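Local structure of mitogen activated protein kinase, putative (4QNY) at residues Glu109-Leu112 / Lys113-Leu116; Ile127-Phe130 / Ile131-Leu135; His148-Thr152 / Pro153-Leu157; Ser222-Leu225 / Phe226-Lys229. The protein probably transfers the gamma-phosphate of ATP to serine or threonine residues of substrate proteins, as mitogen-activated protein kinases do, and here binds an ATP analogue with magnesium. One frame throughout, in Å; residues are numbered along the deposited sequence.

Interaction 1 of 4, residues Glu109-Leu112 / Lys113-Leu116. With ANP (phosphoaminophosphonic acid-adenylate ester), chain D.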
loop_
_atom_site.group_PDB
_atom_site.type_symbol
_atom_site.label_atom_id
_atom_site.label_comp_id
_atom_site.label_asym_id
_atom_site.label_seq_id
_atom_site.Cartn_x
_atom_site.Cartn_y
_atom_site.Cartn_z
ATOM N N GLU A 109 12.481 -9.979 2.373
ATOM C CA GLU A 109 13.466 -9.694 3.413
ATOM C C GLU A 109 13.017 -8.589 4.372
ATOM O O GLU A 109 13.172 -8.719 5.586
ATOM C CB GLU A 109 14.808 -9.328 2.775
ATOM C CG GLU A 109 15.442 -10.474 1.998
ATOM C CD GLU A 109 16.746 -10.087 1.328
ATOM O OE1 GLU A 109 17.331 -9.053 1.714
ATOM O OE2 GLU A 109 17.186 -10.818 0.416
ATOM N N THR A 110 12.459 -7.513 3.829
ATOM C CA THR A 110 12.016 -6.382 4.642
ATOM C C THR A 110 11.077 -5.482 3.843
ATOM O O THR A 110 10.613 -5.867 2.770
ATOM C CB THR A 110 13.213 -5.552 5.153
ATOM O OG1 THR A 110 12.739 -4.455 5.942
ATOM C CG2 THR A 110 14.035 -5.019 3.987
ATOM N N ASP A 111 10.785 -4.293 4.359
ATOM C CA ASP A 111 10.028 -3.323 3.574
ATOM C C ASP A 111 10.673 -1.936 3.640
ATOM O O ASP A 111 11.645 -1.726 4.367
ATOM C CB ASP A 111 8.561 -3.273 4.028
ATOM C CG ASP A 111 8.398 -2.832 5.469
ATOM O OD1 ASP A 111 8.896 -1.749 5.829
ATOM O OD2 ASP A 111 7.768 -3.564 6.257
ATOM N N LEU A 112 10.117 -0.994 2.886
ATOM C CA LEU A 112 10.745 0.313 2.698
ATOM C C LEU A 112 10.724 1.231 3.928
ATOM O O LEU A 112 11.622 2.051 4.087
ATOM C CB LEU A 112 10.091 1.039 1.518
ATOM C CG LEU A 112 10.602 0.671 0.122
ATOM C CD1 LEU A 112 10.025 1.610 -0.925
ATOM C CD2 LEU A 112 12.124 0.691 0.086
ATOM N N LYS A 113 9.703 1.116 4.775
ATOM C CA LYS A 113 9.594 1.941 5.982
ATOM C C LYS A 113 10.789 1.771 6.928
ATOM O O LYS A 113 11.411 2.790 7.329
ATOM C CB LYS A 113 8.313 1.607 6.736
ATOM C CG LYS A 113 8.211 2.320 8.065
ATOM C CD LYS A 113 6.884 2.071 8.751
ATOM C CE LYS A 113 6.801 2.876 10.040
ATOM N NZ LYS A 113 5.431 2.859 10.616
ATOM N N GLN A 114 10.969 0.514 7.402
ATOM C CA GLN A 114 12.290 -0.121 7.752
ATOM C C GLN A 114 13.583 0.288 7.123
ATOM O O GLN A 114 14.542 0.562 7.830
ATOM C CB GLN A 114 12.227 -1.624 7.507
ATOM C CG GLN A 114 12.102 -2.724 8.729
ATOM C CD GLN A 114 10.709 -3.372 8.717
ATOM O OE1 GLN A 114 10.150 -3.243 7.654
ATOM N NE2 GLN A 114 10.339 -4.259 9.698
ATOM N N VAL A 115 13.643 0.165 5.799
ATOM C CA VAL A 115 14.856 0.466 5.038
ATOM C C VAL A 115 15.218 1.936 5.190
ATOM O O VAL A 115 16.388 2.296 5.353
ATOM C CB VAL A 115 14.692 0.129 3.523
ATOM C CG1 VAL A 115 15.765 0.821 2.680
ATOM C CG2 VAL A 115 14.734 -1.375 3.290
ATOM N N LEU A 116 14.192 2.779 5.139
ATOM C CA LEU A 116 14.350 4.217 5.290
ATOM C C LEU A 116 14.712 4.594 6.724
ATOM O O LEU A 116 15.508 5.507 6.952
ATOM C CB LEU A 116 13.066 4.931 4.863
ATOM C CG LEU A 116 12.763 4.937 3.363
ATOM C CD1 LEU A 116 11.311 5.310 3.107
ATOM C CD2 LEU A 116 13.699 5.892 2.643
HETATM P PG ANP D . -4.195 -5.348 6.911
HETATM O O1G ANP D . -3.961 -6.473 7.869
HETATM O O2G ANP D . -4.530 -5.943 5.489
HETATM O O3G ANP D . -5.429 -4.489 7.405
HETATM P PB ANP D . -1.519 -4.861 7.711
HETATM O O1B ANP D . -1.949 -5.166 9.108
HETATM O O2B ANP D . -0.462 -3.719 7.755
HETATM N N3B ANP D . -2.830 -4.345 6.791
HETATM P PA ANP D . 0.353 -6.104 6.089
HETATM O O1A ANP D . 0.660 -4.728 5.635
HETATM O O2A ANP D . 0.023 -7.055 4.936
HETATM O O3A ANP D . -0.904 -6.148 7.073
HETATM O "O5'" ANP D . 1.594 -6.631 6.920
HETATM C "C5'" ANP D . 2.194 -5.852 7.977
HETATM C "C4'" ANP D . 3.696 -5.936 7.858
HETATM O "O4'" ANP D . 4.106 -7.316 7.774
HETATM C "C3'" ANP D . 4.294 -5.283 6.620
HETATM O "O3'" ANP D . 4.476 -3.885 6.816
HETATM C "C2'" ANP D . 5.627 -6.020 6.479
HETATM O "O2'" ANP D . 6.637 -5.441 7.299
HETATM C "C1'" ANP D . 5.272 -7.427 6.977
HETATM N N9 ANP D . 5.010 -8.380 5.905
HETATM C C8 ANP D . 3.815 -8.617 5.284
HETATM N N7 ANP D . 3.867 -9.534 4.343
HETATM C C5 ANP D . 5.198 -9.921 4.351
HETATM C C6 ANP D . 5.910 -10.869 3.582
HETATM N N6 ANP D . 5.358 -11.618 2.627
HETATM N N1 ANP D . 7.230 -11.016 3.839
HETATM C C2 ANP D . 7.789 -10.266 4.793
HETATM N N3 ANP D . 7.220 -9.347 5.578
HETATM C C4 ANP D . 5.917 -9.224 5.303
#
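T110 lays its methyl CG2 against CG2 of V115 at 3.8 Å, the two side chains crossing at about a right angle where a short strand gives way to a helix. The hydroxyl oxygen of T110 sits over the start of the Q114 side chain, with OG1 3.3 Å from Q114 CB, and gives a weak hydrogen bond to the carbonyl O of D111. That same D111 oxygen accepts V115 N at 3.1 Å, and CG2 of V115 rests on it. D111 is the N-cap of helix 112-117: its CG stands between the backbone N and carbonyl carbon (chi1 62°), which turns the carboxylate back over the first turn, where OD1 receives K113 N in a weak capping bond of 3.2 Å with an N-H...O angle of 121°. In the protein kinase fold this turn lies on the large lobe at the mouth of the nucleotide site, and the cap residue is also a ligand residue. Its other oxygen, OD2, accepts the ribose hydroxyl O2' of the ATP analogue at a modelled 2.4 Å, a very short distance whose exact value is doubtful. One carboxylate thus serves helix start and ribose together, and the N-terminal end of the helix would probably help stabilise its negative charge. Deeper in, L112 packs on I215 of helix 206-219, on P153 and on I156, while its CD2 lies 4.3 Å from V115 CB. Its carbonyl O receives L116 N at 2.9 Å, and L116 curls its CG to 3.2 Å from that L112 oxygen before its side chain meets L219.

Interaction 2 of 4, residues Ile127-Phe130 / Ile131-Leu135; sequences IQFF and IYQAL
I127, on helix 124-143 of the large lobe of the protein kinase fold, sets CG2 beside CG1 of I131, one turn on, at 3.9 Å; the two branched chains point the same way, and both reach L216 of helix 206-219. Q128 contributes its carbonyl O, which takes Y132 N in a regular helical bond of 3.0 Å. F129 and Q133, one helical turn apart (i to i+4), form an amide-on-ring stack. F129 CG is anti to the backbone N (chi1 -169°), which swings the ring along the helix so that one face meets the Q133 amide. That amide lies almost flat on the ring, planes 17° apart, with NE2 3.1 Å above the ring plane and over its centre; CG of Q133 adds a CH-pi contact, 4.2 Å from the centroid. Q133 NE2 also bonds F129 O at 2.9 Å, above the carbonyl plane, while Q133 N reaches this oxygen from the opposite face at 3.2 Å. F130 takes the helix bond from A134 N on its own carbonyl O, and its ring packs on L164. The polar end of Q133 is held further by C162 O, which accepts from NE2, and by L164 N, which gives to OE1, tying the helix to strand 164-166 and the loop before it. With NE2 donating to two carbonyls and OE1 accepting a backbone N-H, the buried amide is fixed in rotation and satisfied, and it presents its flat face, not an N-H, to the phenyl ring.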
loop_
_atom_site.group_PDB
_atom_site.type_symbol
_atom_site.label_atom_id
_atom_site.label_comp_id
_atom_site.label_asym_id
_atom_site.label_seq_id
_atom_site.Cartn_x
_atom_site.Cartn_y
_atom_site.Cartn_z
ATOM N N ILE A 127 17.017 3.735 -6.302
ATOM C CA ILE A 127 15.705 4.369 -6.300
ATOM C C ILE A 127 14.971 4.132 -7.616
ATOM O O ILE A 127 13.772 3.852 -7.624
ATOM C CB ILE A 127 15.822 5.883 -6.042
ATOM C CG1 ILE A 127 16.542 6.137 -4.716
ATOM C CG2 ILE A 127 14.452 6.535 -6.032
ATOM C CD1 ILE A 127 16.888 7.588 -4.477
ATOM N N GLN A 128 15.699 4.239 -8.724
ATOM C CA GLN A 128 15.135 4.006 -10.051
ATOM C C GLN A 128 14.493 2.626 -10.159
ATOM O O GLN A 128 13.385 2.487 -10.675
ATOM C CB GLN A 128 16.213 4.158 -11.126
ATOM C CG GLN A 128 16.590 5.595 -11.434
ATOM C CD GLN A 128 17.874 5.702 -12.234
ATOM O OE1 GLN A 128 18.660 4.757 -12.299
ATOM N NE2 GLN A 128 18.090 6.858 -12.850
ATOM N N PHE A 129 15.198 1.612 -9.667
ATOM C CA PHE A 129 14.713 0.239 -9.732
ATOM C C PHE A 129 13.524 0.032 -8.794
ATOM O O PHE A 129 12.583 -0.687 -9.127
ATOM C CB PHE A 129 15.840 -0.741 -9.395
ATOM C CG PHE A 129 15.509 -2.175 -9.699
ATOM C CD1 PHE A 129 14.853 -2.515 -10.869
ATOM C CD2 PHE A 129 15.869 -3.184 -8.821
ATOM C CE1 PHE A 129 14.549 -3.833 -11.154
ATOM C CE2 PHE A 129 15.571 -4.506 -9.100
ATOM C CZ PHE A 129 14.910 -4.830 -10.268
ATOM N N PHE A 130 13.574 0.666 -7.626
ATOM C CA PHE A 130 12.461 0.621 -6.680
ATOM C C PHE A 130 11.204 1.249 -7.270
ATOM O O PHE A 130 10.131 0.649 -7.256
ATOM C CB PHE A 130 12.828 1.337 -5.377
ATOM C CG PHE A 130 13.676 0.520 -4.446
ATOM C CD1 PHE A 130 13.660 -0.864 -4.503
ATOM C CD2 PHE A 130 14.485 1.137 -3.506
ATOM C CE1 PHE A 130 14.439 -1.616 -3.643
ATOM C CE2 PHE A 130 15.266 0.391 -2.645
ATOM C CZ PHE A 130 15.242 -0.987 -2.713
ATOM N N ILE A 131 11.352 2.463 -7.792
ATOM C CA ILE A 131 10.222 3.228 -8.306
ATOM C C ILE A 131 9.575 2.567 -9.523
ATOM O O ILE A 131 8.349 2.486 -9.610
ATOM C CB ILE A 131 10.647 4.665 -8.671
ATOM C CG1 ILE A 131 11.014 5.442 -7.405
ATOM C CG2 ILE A 131 9.538 5.386 -9.417
ATOM C CD1 ILE A 131 9.894 5.515 -6.386
ATOM N N TYR A 132 10.394 2.087 -10.454
ATOM C CA TYR A 132 9.863 1.460 -11.660
ATOM C C TYR A 132 9.091 0.184 -11.336
ATOM O O TYR A 132 8.036 -0.071 -11.913
ATOM C CB TYR A 132 10.979 1.149 -12.658
ATOM C CG TYR A 132 10.457 0.573 -13.957
ATOM C CD1 TYR A 132 9.940 1.401 -14.945
ATOM C CD2 TYR A 132 10.468 -0.796 -14.188
ATOM C CE1 TYR A 132 9.454 0.881 -16.130
ATOM C CE2 TYR A 132 9.985 -1.325 -15.372
ATOM C CZ TYR A 132 9.480 -0.482 -16.338
ATOM O OH TYR A 132 8.998 -1.004 -17.516
ATOM N N GLN A 133 9.626 -0.615 -10.417
ATOM C CA GLN A 133 8.967 -1.850 -10.005
ATOM C C GLN A 133 7.624 -1.556 -9.348
ATOM O O GLN A 133 6.650 -2.277 -9.556
ATOM C CB GLN A 133 9.855 -2.644 -9.046
ATOM C CG GLN A 133 10.973 -3.418 -9.723
ATOM C CD GLN A 133 11.879 -4.110 -8.726
ATOM O OE1 GLN A 133 11.849 -5.332 -8.585
ATOM N NE2 GLN A 133 12.693 -3.328 -8.026
ATOM N N ALA A 134 7.580 -0.488 -8.558
ATOM C CA ALA A 134 6.353 -0.088 -7.880
ATOM C C ALA A 134 5.309 0.401 -8.879
ATOM O O ALA A 134 4.127 0.076 -8.763
ATOM C CB ALA A 134 6.647 0.989 -6.847
ATOM N N LEU A 135 5.754 1.180 -9.861
ATOM C CA LEU A 135 4.868 1.701 -10.898
ATOM C C LEU A 135 4.349 0.589 -11.799
ATOM O O LEU A 135 3.166 0.546 -12.132
ATOM C CB LEU A 135 5.590 2.756 -11.737
ATOM C CG LEU A 135 5.844 4.104 -11.064
ATOM C CD1 LEU A 135 6.842 4.914 -11.871
ATOM C CD2 LEU A 135 4.539 4.869 -10.903
#

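Interaction 3 of 4, residues His148-Thr152 / Pro153-Leu157. With MG (magnesium ion), chain C; ANP (phosphoaminophosphonic acid-adenylate ester), chain D.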
loop_
_atom_site.group_PDB
_atom_site.type_symbol
_atom_site.label_atom_id
_atom_site.label_comp_id
_atom_site.label_asym_id
_atom_site.label_seq_id
_atom_site.Cartn_x
_atom_site.Cartn_y
_atom_site.Cartn_z
ATOM N N HIS A 148 -5.290 0.592 -5.160
ATOM C CA HIS A 148 -4.672 0.071 -3.943
ATOM C C HIS A 148 -5.117 0.831 -2.696
ATOM O O HIS A 148 -5.416 0.215 -1.670
ATOM C CB HIS A 148 -3.148 0.110 -4.057
ATOM C CG HIS A 148 -2.448 -0.667 -2.987
ATOM N ND1 HIS A 148 -2.137 -0.127 -1.758
ATOM C CD2 HIS A 148 -2.007 -1.946 -2.959
ATOM C CE1 HIS A 148 -1.530 -1.039 -1.020
ATOM N NE2 HIS A 148 -1.439 -2.153 -1.725
ATOM N N ARG A 149 -5.124 2.163 -2.786
ATOM C CA ARG A 149 -5.648 3.050 -1.740
ATOM C C ARG A 149 -4.752 3.102 -0.487
ATOM O O ARG A 149 -4.881 4.003 0.342
ATOM C CB ARG A 149 -7.091 2.629 -1.387
ATOM C CG ARG A 149 -7.716 3.261 -0.147
ATOM C CD ARG A 149 -7.810 4.776 -0.238
ATOM N NE ARG A 149 -7.729 5.374 1.090
ATOM C CZ ARG A 149 -8.771 5.836 1.772
ATOM N NH1 ARG A 149 -8.592 6.356 2.978
ATOM N NH2 ARG A 149 -9.989 5.785 1.249
ATOM N N ASP A 150 -3.810 2.173 -0.367
ATOM C CA ASP A 150 -2.931 2.166 0.800
ATOM C C ASP A 150 -1.452 2.037 0.427
ATOM O O ASP A 150 -0.739 1.195 0.972
ATOM C CB ASP A 150 -3.330 1.036 1.755
ATOM C CG ASP A 150 -2.877 1.288 3.182
ATOM O OD1 ASP A 150 -2.645 2.464 3.537
ATOM O OD2 ASP A 150 -2.756 0.311 3.953
ATOM N N ILE A 151 -0.995 2.880 -0.495
ATOM C CA ILE A 151 0.407 2.872 -0.906
ATOM C C ILE A 151 1.279 3.623 0.098
ATOM O O ILE A 151 1.306 4.854 0.121
ATOM C CB ILE A 151 0.591 3.485 -2.310
ATOM C CG1 ILE A 151 -0.116 2.624 -3.358
ATOM C CG2 ILE A 151 2.070 3.601 -2.658
ATOM C CD1 ILE A 151 0.483 1.242 -3.513
ATOM N N THR A 152 1.975 2.863 0.936
ATOM C CA THR A 152 2.877 3.406 1.948
ATOM C C THR A 152 4.153 2.566 1.968
ATOM O O THR A 152 4.134 1.415 1.531
ATOM C CB THR A 152 2.233 3.410 3.360
ATOM O OG1 THR A 152 1.976 2.064 3.777
ATOM C CG2 THR A 152 0.934 4.205 3.368
ATOM N N PRO A 153 5.268 3.136 2.464
ATOM C CA PRO A 153 6.533 2.395 2.553
ATOM C C PRO A 153 6.407 1.046 3.258
ATOM O O PRO A 153 7.073 0.088 2.865
ATOM C CB PRO A 153 7.427 3.339 3.360
ATOM C CG PRO A 153 6.921 4.691 3.027
ATOM C CD PRO A 153 5.432 4.546 2.861
ATOM N N ALA A 154 5.559 0.975 4.280
ATOM C CA ALA A 154 5.366 -0.260 5.034
ATOM C C ALA A 154 4.688 -1.335 4.189
ATOM O O ALA A 154 4.850 -2.527 4.443
ATOM C CB ALA A 154 4.554 0.010 6.294
ATOM N N ASN A 155 3.930 -0.906 3.183
ATOM C CA ASN A 155 3.237 -1.836 2.298
ATOM C C ASN A 155 4.036 -2.131 1.030
ATOM O O ASN A 155 3.498 -2.654 0.054
ATOM C CB ASN A 155 1.854 -1.291 1.936
ATOM C CG ASN A 155 0.926 -1.220 3.135
ATOM O OD1 ASN A 155 1.158 -1.877 4.149
ATOM N ND2 ASN A 155 -0.134 -0.426 3.022
ATOM N N ILE A 156 5.322 -1.796 1.056
ATOM C CA ILE A 156 6.216 -2.063 -0.067
ATOM C C ILE A 156 7.364 -2.973 0.363
ATOM O O ILE A 156 8.263 -2.540 1.076
ATOM C CB ILE A 156 6.801 -0.761 -0.647
ATOM C CG1 ILE A 156 5.685 0.210 -1.043
ATOM C CG2 ILE A 156 7.691 -1.068 -1.834
ATOM C CD1 ILE A 156 4.851 -0.254 -2.217
ATOM N N LEU A 157 7.338 -4.225 -0.085
ATOM C CA LEU A 157 8.321 -5.219 0.348
ATOM C C LEU A 157 9.525 -5.302 -0.591
ATOM O O LEU A 157 9.372 -5.315 -1.811
ATOM C CB LEU A 157 7.659 -6.592 0.466
ATOM C CG LEU A 157 6.488 -6.699 1.446
ATOM C CD1 LEU A 157 5.815 -8.058 1.336
ATOM C CD2 LEU A 157 6.953 -6.442 2.871
HETATM MG MG MG C . 0.329 -2.784 5.814
HETATM P PG ANP D . -4.195 -5.348 6.911
HETATM O O1G ANP D . -3.961 -6.473 7.869
HETATM O O2G ANP D . -4.530 -5.943 5.489
HETATM O O3G ANP D . -5.429 -4.489 7.405
HETATM P PB ANP D . -1.519 -4.861 7.711
HETATM O O1B ANP D . -1.949 -5.166 9.108
HETATM O O2B ANP D . -0.462 -3.719 7.755
HETATM N N3B ANP D . -2.830 -4.345 6.791
HETATM P PA ANP D . 0.353 -6.104 6.089
HETATM O O1A ANP D . 0.660 -4.728 5.635
HETATM O O2A ANP D . 0.023 -7.055 4.936
HETATM O O3A ANP D . -0.904 -6.148 7.073
HETATM O "O5'" ANP D . 1.594 -6.631 6.920
HETATM C "C5'" ANP D . 2.194 -5.852 7.977
HETATM C "C4'" ANP D . 3.696 -5.936 7.858
HETATM O "O4'" ANP D . 4.106 -7.316 7.774
HETATM C "C3'" ANP D . 4.294 -5.283 6.620
HETATM O "O3'" ANP D . 4.476 -3.885 6.816
HETATM C "C2'" ANP D . 5.627 -6.020 6.479
HETATM O "O2'" ANP D . 6.637 -5.441 7.299
HETATM C "C1'" ANP D . 5.272 -7.427 6.977
HETATM N N9 ANP D . 5.010 -8.380 5.905
HETATM C C8 ANP D . 3.815 -8.617 5.284
HETATM N N7 ANP D . 3.867 -9.534 4.343
HETATM C C5 ANP D . 5.198 -9.921 4.351
HETATM C C6 ANP D . 5.910 -10.869 3.582
HETATM N N6 ANP D . 5.358 -11.618 2.627
HETATM N N1 ANP D . 7.230 -11.016 3.839
HETATM C C2 ANP D . 7.789 -10.266 4.793
HETATM N N3 ANP D . 7.220 -9.347 5.578
HETATM C C4 ANP D . 5.917 -9.224 5.303
HETATM O O HOH W 1 -0.272 -0.961 6.316
HETATM O O HOH W 2 2.068 -2.482 6.865
#
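This is a polar turn contact in the catalytic loop of the protein kinase fold, where the HRD motif, H148 to D150, is followed by the metal-binding N155 at the cleft between the lobes. The amide of N155 divides its work. ND2 gives a nearly straight bond to D150 O (2.7 Å, 167°), lying in the plane of both carbonyl and amide, and a weak one to D150 OD2 at 2.9 Å; the carboxylate plane is turned 71° from the amide. The turn is closed by N155 N, which donates to T152 O at 2.9 Å from above its carbonyl plane. Gripped this way, the amide aims OD1 at the magnesium ion, which also binds D168, two waters and the O2B and O1A oxygens of the ATP analogue. Two further contacts reach the nucleotide: A154 O accepts the ribose O3' at 2.8 Å, and L157, already on strand 156-158, places CD1 3.6 Å from C5 of the adenine. At the start of the segment, H148 accepts D150 N on ND1 at 3.2 Å, while its NE2 bonds C167 O and its ring meets F169 edge-to-face. At the metal itself, N155 OD1 lies 2.1 Å from the magnesium.

Interaction 4 of 4, residues Ser222-Leu225 / Phe226-Lys229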
loop_
_atom_site.group_PDB
_atom_site.type_symbol
_atom_site.label_atom_id
_atom_site.label_comp_id
_atom_site.label_asym_id
_atom_site.label_seq_id
_atom_site.Cartn_x
_atom_site.Cartn_y
_atom_site.Cartn_z
ATOM N N SER A 222 14.916 11.825 2.760
ATOM C CA SER A 222 14.048 12.644 3.599
ATOM C C SER A 222 13.092 11.816 4.452
ATOM O O SER A 222 12.755 10.682 4.113
ATOM C CB SER A 222 13.240 13.617 2.736
ATOM O OG SER A 222 12.333 14.365 3.527
ATOM N N ARG A 223 12.665 12.397 5.568
ATOM C CA ARG A 223 11.571 11.852 6.364
ATOM C C ARG A 223 10.258 12.114 5.621
ATOM O O ARG A 223 10.252 12.890 4.665
ATOM C CB ARG A 223 11.563 12.486 7.761
ATOM C CG ARG A 223 12.544 11.850 8.736
ATOM C CD ARG A 223 12.019 10.520 9.258
ATOM N NE ARG A 223 10.819 10.693 10.074
ATOM C CZ ARG A 223 10.118 9.692 10.599
ATOM N NH1 ARG A 223 10.492 8.437 10.396
ATOM N NH2 ARG A 223 9.040 9.948 11.328
ATOM N N PRO A 224 9.155 11.454 6.032
ATOM C CA PRO A 224 7.848 11.699 5.406
ATOM C C PRO A 224 7.536 13.186 5.220
ATOM O O PRO A 224 7.564 13.957 6.180
ATOM C CB PRO A 224 6.875 11.053 6.388
ATOM C CG PRO A 224 7.642 9.896 6.925
ATOM C CD PRO A 224 9.085 10.345 7.005
ATOM N N LEU A 225 7.247 13.567 3.980
ATOM C CA LEU A 225 7.115 14.971 3.605
ATOM C C LEU A 225 5.899 15.650 4.230
ATOM O O LEU A 225 5.963 16.818 4.613
ATOM C CB LEU A 225 7.044 15.101 2.082
ATOM C CG LEU A 225 8.100 14.351 1.267
ATOM C CD1 LEU A 225 7.875 14.564 -0.223
ATOM C CD2 LEU A 225 9.502 14.777 1.667
ATOM N N PHE A 226 4.793 14.918 4.328
ATOM C CA PHE A 226 3.538 15.504 4.787
ATOM C C PHE A 226 3.034 14.841 6.064
ATOM O O PHE A 226 2.170 13.966 6.019
ATOM C CB PHE A 226 2.478 15.398 3.689
ATOM C CG PHE A 226 3.014 15.646 2.306
ATOM C CD1 PHE A 226 3.456 16.905 1.934
ATOM C CD2 PHE A 226 3.072 14.619 1.377
ATOM C CE1 PHE A 226 3.949 17.136 0.663
ATOM C CE2 PHE A 226 3.564 14.843 0.104
ATOM C CZ PHE A 226 4.003 16.102 -0.254
ATOM N N GLN A 227 3.569 15.273 7.203
ATOM C CA GLN A 227 3.237 14.662 8.487
ATOM C C GLN A 227 2.113 15.397 9.215
ATOM O O GLN A 227 2.358 16.125 10.177
ATOM C CB GLN A 227 4.478 14.601 9.379
ATOM C CG GLN A 227 5.596 13.733 8.823
ATOM C CD GLN A 227 6.818 13.712 9.721
ATOM O OE1 GLN A 227 6.766 14.154 10.868
ATOM N NE2 GLN A 227 7.926 13.196 9.200
ATOM N N GLY A 228 0.881 15.194 8.759
ATOM C CA GLY A 228 -0.271 15.799 9.400
ATOM C C GLY A 228 -0.724 15.024 10.622
ATOM O O GLY A 228 -0.565 13.804 10.689
ATOM N N LYS A 229 -1.282 15.737 11.596
ATOM C CA LYS A 229 -1.799 15.110 12.809
ATOM C C LYS A 229 -3.300 14.867 12.692
ATOM O O LYS A 229 -3.861 14.026 13.393
ATOM C CB LYS A 229 -1.496 15.975 14.035
ATOM C CG LYS A 229 -0.089 15.798 14.580
ATOM C CD LYS A 229 0.556 17.132 14.911
ATOM C CE LYS A 229 1.844 16.940 15.694
ATOM N NZ LYS A 229 2.539 18.233 15.950
#
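L225 and F226 pack against each other, and P224 and Q227 do so beside them, in an irregular loop joining helix 206-219 to helix 231-242 in the large lobe of the protein kinase fold. The apolar part is a CH-pi contact between sequence neighbours. F226 turns its CG anti to the carbonyl carbon, bringing one ring face against L225 CB, which stands only 3° off the ring normal, squarely over the centre. The ring also meets that of W210 at a shallow angle between their planes, and C214, I238 and V241 add to its surroundings, so the loop is pinned between the two helices it connects. Van der Waals contacts make up a second group. The extended chain of Q227 passes obliquely across P224, and P224 CB approaches its NE2 to 3.7 Å. R223, bent at chi2 and chi3, brings its guanidinium over its neighbour, with P224 CD 3.5 Å above the guanidinium plane toward the rim. The guanidinium and the Q227 amide stand nearly perpendicular, at 84°. Among the polar contacts, S222 OG donates to R223 O at 2.8 Å within 222-225, in the carbonyl plane and on a lone pair. Backbone carbonyls reach outward, G228 O to W190 NE1, Q227 O to K237 NZ and F226 O to Q234 NE2. A single, weak hydrogen bond joins the two segments: Q227 NE2 gives to P224 O at 3.1 Å, with an N-H...O angle of 131°.

How the interactions relate
All four contacts are local, each closing only a turn or a stretch of helix, and they follow one another along the chain without nesting or crossing. Interaction 1 starts helix 112-117 and interaction 2 lies on the next helix, 124-143; they touch where L112 CD2 packs on F130 CE2, 4.2 Å apart. The chain then returns through interaction 3, whose strand 156-158 pairs with strand 110-111 of interaction 1, with a probable hydrogen bond from L112 N to I156 O; both touch the nucleotide. Interaction 4 comes last, its centre about 17 Å from that of interaction 1, and touches none of the others. Helix 206-219, which leads into it, packs on residues of the first three.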